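Local coordinates for tegumental protein 20.8 kDa (Clonorchis sinensis, PDB 5X2E), which probably functions as a calcium-binding protein of the parasite's tegument, represented here by its calmodulin-like domain, an EF-hand pair with calcium bound, at residues A[36-39]-A[40-43]; A[61-64]-A[65-69]. All coordinates share one frame; numbering follows the deposited sequence.

Contact 1 of 2, residues A[36-39]-A[40-43]; sequences MVEK and WKQL
Met36 and Trp40, one turn apart on helix 35-44, run side by side, with the thioether against the indole's pyrrole edge. Met36 SD lies 4.3 Å from the centroid of the Trp40 five-membered ring and 77° off its normal, so this Met-aromatic contact is made at the rim of the ring. With CG anti to the backbone N (chi1 180°), the bent Met36 chain carries sulfur to within 3.5 Å of Trp40 NE1. The carbonyl beneath is shared: Met36 O accepts Trp40 N at 3.0 Å and also sits near the ring plane, 3.2 Å from Trp40 CD1. Ile6, Ile10 and Leu23 pack on the buried indole, and Phe44 meets it edge-to-face.

On an intermediate flank, covered by helix 20-29, Val37 CG1 lies alongside the extended Lys41 chain, 3.8 Å from its CE; Lys41 also makes a cation-pi contact with Tyr20. The solvent side is looser: Glu38 OE2 and Lys41 NZ stay 4.8 Å apart, joined by a water that donates to the carboxylate and accepts from the ammonium group. On the Trp40 side, sulfur-aromatic and apolar packing adds to the backbone bond, whereas the outer charges meet through a water, probably a weaker attraction than direct contact.

Contact 2 of 2, residues A[61-64]-A[65-69]; sequences LGLK and PAEII
Glu67 N donates to Lys64 O (3.0 Å) where the chain passes from extended backbone at Leu63 and Lys64 into the first turn of helix 65-79, the donor standing 54° out of the carbonyl plane. In return, the Glu67 side chain folds back over this turn. Its CG lies beside the backbone N (chi1 -68°) and the chain is extended beyond it, which delivers OE2 to Lys64 N at 2.9 Å. That bond is nearly straight, 163° at the hydrogen, and uses the anti lone pair of OE2, the one turned away from OE1. The two bonds grip Lys64 through both its N-H and its carbonyl. The Glu67 and Leu63 side chains cross at about a right angle, with Glu67 OE2 3.4 Å from Leu63 CA and 3.8 Å from Leu63 CD2, so carbon lines one flank of the acceptor.

The glutamate's bond to a backbone N-H three residues earlier resembles one limb of a capping box; the reciprocal limb is lacking, since the lysine side chain offers no acceptor. Within the fold, this turn joins helix 54-61 to the long C-terminal helix. Gly62, with positive phi, is where the chain leaves helix 54-61. Pro65 rests on Leu54 and Glu55 of that helix, and Leu63 on Cys58. On the inner side, Leu63 CD1 comes only loosely up to Ile68 CD1, 4.4 Å away. Ile68 itself is buried, packed on Leu54 and on Ile4 and Val8 of helix 3-10, whereas the end of the Lys64 chain leads away from the turn.

In the fold
Contact 1 precedes contact 2 along the chain, and their centres are 19 Å apart; the nearest atoms are about 6 Å from each other, without touching. Contact 1 lies within helix 35-44 of the EF-hand pair, whereas contact 2 joins helix 54-61 to helix 65-79. Between them come strand 51-53, paired antiparallel with strand 17-19, and most of helix 54-61. Both contacts reach helix 3-10, which leads into the calcium loop. The Trp40 and Ile68 side chains each lie about 11 Å from the ion, outside its coordination shell, so the two surface turns meet on the helix entering the calcium site without binding the metal.

Contact 1 of 2, residues A[36-39]-A[40-43]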
loop_
_atom_site.group_PDB
_atom_site.type_symbol
_atom_site.label_atom_id
_atom_site.label_comp_id
_atom_site.label_asym_id
_atom_site.label_seq_id
_atom_site.Cartn_x
_atom_site.Cartn_y
_atom_site.Cartn_z
ATOM N N MET A 36 -13.450 2.730 -0.582
ATOM C CA MET A 36 -12.038 2.642 -0.934
ATOM C C MET A 36 -11.453 1.300 -0.528
ATOM O O MET A 36 -10.566 0.760 -1.204
ATOM C CB MET A 36 -11.276 3.780 -0.230
ATOM C CG MET A 36 -9.817 3.820 -0.485
ATOM S SD MET A 36 -9.614 4.171 -2.230
ATOM C CE MET A 36 -9.990 5.929 -2.218
ATOM N N VAL A 37 -11.921 0.768 0.600
ATOM C CA VAL A 37 -11.408 -0.519 1.061
ATOM C C VAL A 37 -11.733 -1.609 0.029
ATOM O O VAL A 37 -10.824 -2.337 -0.433
ATOM C CB VAL A 37 -11.971 -0.881 2.473
ATOM C CG1 VAL A 37 -11.503 -2.270 2.867
ATOM C CG2 VAL A 37 -11.574 0.161 3.513
ATOM N N GLU A 38 -12.994 -1.680 -0.371
ATOM C CA GLU A 38 -13.396 -2.657 -1.384
ATOM C C GLU A 38 -12.667 -2.454 -2.710
ATOM O O GLU A 38 -12.322 -3.420 -3.368
ATOM C CB GLU A 38 -14.899 -2.601 -1.618
ATOM C CG GLU A 38 -15.704 -3.234 -0.505
ATOM C CD GLU A 38 -16.058 -4.678 -0.782
ATOM O OE1 GLU A 38 -17.125 -4.903 -1.399
ATOM O OE2 GLU A 38 -15.281 -5.582 -0.381
ATOM N N LYS A 39 -12.429 -1.205 -3.102
ATOM C CA LYS A 39 -11.753 -0.939 -4.370
ATOM C C LYS A 39 -10.311 -1.462 -4.345
ATOM O O LYS A 39 -9.849 -2.070 -5.312
ATOM C CB LYS A 39 -11.772 0.559 -4.696
ATOM C CG LYS A 39 -13.156 1.166 -4.876
ATOM C CD LYS A 39 -13.001 2.653 -5.193
ATOM C CE LYS A 39 -13.982 3.526 -4.407
ATOM N NZ LYS A 39 -15.403 3.288 -4.802
ATOM N N TRP A 40 -9.594 -1.236 -3.248
ATOM C CA TRP A 40 -8.218 -1.748 -3.110
ATOM C C TRP A 40 -8.200 -3.271 -3.120
ATOM O O TRP A 40 -7.301 -3.901 -3.703
ATOM C CB TRP A 40 -7.562 -1.200 -1.821
ATOM C CG TRP A 40 -6.937 0.156 -2.034
ATOM C CD1 TRP A 40 -7.589 1.328 -2.369
ATOM C CD2 TRP A 40 -5.539 0.477 -1.966
ATOM N NE1 TRP A 40 -6.677 2.343 -2.513
ATOM C CE2 TRP A 40 -5.414 1.850 -2.270
ATOM C CE3 TRP A 40 -4.374 -0.264 -1.690
ATOM C CZ2 TRP A 40 -4.181 2.494 -2.303
ATOM C CZ3 TRP A 40 -3.150 0.398 -1.704
ATOM C CH2 TRP A 40 -3.070 1.758 -2.017
ATOM N N LYS A 41 -9.163 -3.873 -2.443
ATOM C CA LYS A 41 -9.218 -5.335 -2.405
ATOM C C LYS A 41 -9.453 -5.862 -3.825
ATOM O O LYS A 41 -8.828 -6.829 -4.252
ATOM C CB LYS A 41 -10.321 -5.826 -1.465
ATOM C CG LYS A 41 -10.087 -5.608 0.023
ATOM C CD LYS A 41 -11.281 -6.092 0.853
ATOM C CE LYS A 41 -11.013 -5.971 2.370
ATOM N NZ LYS A 41 -12.129 -6.499 3.186
ATOM N N GLN A 42 -10.340 -5.210 -4.569
ATOM C CA GLN A 42 -10.669 -5.680 -5.895
ATOM C C GLN A 42 -9.542 -5.480 -6.891
ATOM O O GLN A 42 -9.274 -6.344 -7.721
ATOM C CB GLN A 42 -11.918 -4.972 -6.359
ATOM C CG GLN A 42 -13.137 -5.454 -5.612
ATOM C CD GLN A 42 -14.430 -4.868 -6.150
ATOM O OE1 GLN A 42 -14.427 -4.131 -7.137
ATOM N NE2 GLN A 42 -15.546 -5.198 -5.500
ATOM N N LEU A 43 -8.878 -4.338 -6.816
ATOM C CA LEU A 43 -7.774 -4.060 -7.731
ATOM C C LEU A 43 -6.485 -4.832 -7.374
ATOM O O LEU A 43 -5.792 -5.324 -8.270
ATOM C CB LEU A 43 -7.478 -2.545 -7.774
ATOM C CG LEU A 43 -8.558 -1.615 -8.364
ATOM C CD1 LEU A 43 -8.250 -0.138 -8.119
ATOM C CD2 LEU A 43 -8.752 -1.841 -9.852
HETATM O O HOH W 1 -14.414 -5.174 2.373
#

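Contact 2 of 2, residues A[61-64]-A[65-69]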
loop_
_atom_site.group_PDB
_atom_site.type_symbol
_atom_site.label_atom_id
_atom_site.label_comp_id
_atom_site.label_asym_id
_atom_site.label_seq_id
_atom_site.Cartn_x
_atom_site.Cartn_y
_atom_site.Cartn_z
ATOM N N LEU A 61 -0.159 -1.936 -11.218
ATOM C CA LEU A 61 0.084 -0.529 -11.510
ATOM C C LEU A 61 1.237 -0.298 -12.490
ATOM O O LEU A 61 1.490 0.834 -12.882
ATOM C CB LEU A 61 0.364 0.231 -10.203
ATOM C CG LEU A 61 -0.843 0.262 -9.268
ATOM C CD1 LEU A 61 -0.475 0.826 -7.903
ATOM C CD2 LEU A 61 -1.935 1.097 -9.896
ATOM N N GLY A 62 1.958 -1.354 -12.855
ATOM C CA GLY A 62 3.121 -1.208 -13.728
ATOM C C GLY A 62 4.359 -0.656 -13.022
ATOM O O GLY A 62 5.178 0.013 -13.650
ATOM N N LEU A 63 4.490 -0.931 -11.722
ATOM C CA LEU A 63 5.648 -0.528 -10.924
ATOM C C LEU A 63 6.556 -1.729 -10.687
ATOM O O LEU A 63 6.161 -2.866 -10.943
ATOM C CB LEU A 63 5.195 0.074 -9.589
ATOM C CG LEU A 63 4.247 1.279 -9.646
ATOM C CD1 LEU A 63 3.626 1.548 -8.264
ATOM C CD2 LEU A 63 4.958 2.518 -10.219
ATOM N N LYS A 64 7.771 -1.485 -10.200
ATOM C CA LYS A 64 8.628 -2.578 -9.747
ATOM C C LYS A 64 8.766 -2.485 -8.234
ATOM O O LYS A 64 8.716 -1.390 -7.691
ATOM C CB LYS A 64 9.992 -2.524 -10.435
ATOM C CG LYS A 64 9.884 -2.590 -11.955
ATOM C CD LYS A 64 11.211 -2.372 -12.662
ATOM C CE LYS A 64 11.019 -2.274 -14.181
ATOM N NZ LYS A 64 11.575 -3.446 -14.920
ATOM N N PRO A 65 8.918 -3.632 -7.543
ATOM C CA PRO A 65 9.135 -3.592 -6.085
ATOM C C PRO A 65 10.320 -2.694 -5.711
ATOM O O PRO A 65 10.236 -1.999 -4.691
ATOM C CB PRO A 65 9.392 -5.065 -5.731
ATOM C CG PRO A 65 8.533 -5.816 -6.756
ATOM C CD PRO A 65 8.656 -5.001 -8.025
ATOM N N ALA A 66 11.378 -2.688 -6.518
ATOM C CA ALA A 66 12.534 -1.829 -6.265
ATOM C C ALA A 66 12.163 -0.347 -6.064
ATOM O O ALA A 66 12.813 0.336 -5.281
ATOM C CB ALA A 66 13.550 -1.965 -7.412
ATOM N N GLU A 67 11.108 0.135 -6.727
ATOM C CA GLU A 67 10.674 1.545 -6.583
ATOM C C GLU A 67 10.105 1.866 -5.193
ATOM O O GLU A 67 10.368 2.934 -4.620
ATOM C CB GLU A 67 9.640 1.894 -7.641
ATOM C CG GLU A 67 10.200 1.924 -9.019
ATOM C CD GLU A 67 9.148 2.268 -10.034
ATOM O OE1 GLU A 67 8.936 3.476 -10.286
ATOM O OE2 GLU A 67 8.533 1.326 -10.580
ATOM N N ILE A 68 9.350 0.938 -4.634
ATOM C CA ILE A 68 8.838 1.139 -3.292
ATOM C C ILE A 68 9.990 1.040 -2.308
ATOM O O ILE A 68 10.056 1.800 -1.342
ATOM C CB ILE A 68 7.731 0.105 -2.943
ATOM C CG1 ILE A 68 6.356 0.600 -3.392
ATOM C CG2 ILE A 68 7.670 -0.156 -1.443
ATOM C CD1 ILE A 68 6.215 0.674 -4.871
ATOM N N ILE A 69 10.892 0.094 -2.531
ATOM C CA ILE A 69 12.018 -0.063 -1.612
ATOM C C ILE A 69 12.890 1.202 -1.578
ATOM O O ILE A 69 13.316 1.646 -0.513
ATOM C CB ILE A 69 12.854 -1.293 -1.981
ATOM C CG1 ILE A 69 12.029 -2.575 -1.792
ATOM C CG2 ILE A 69 14.122 -1.333 -1.138
ATOM C CD1 ILE A 69 12.705 -3.791 -2.393
#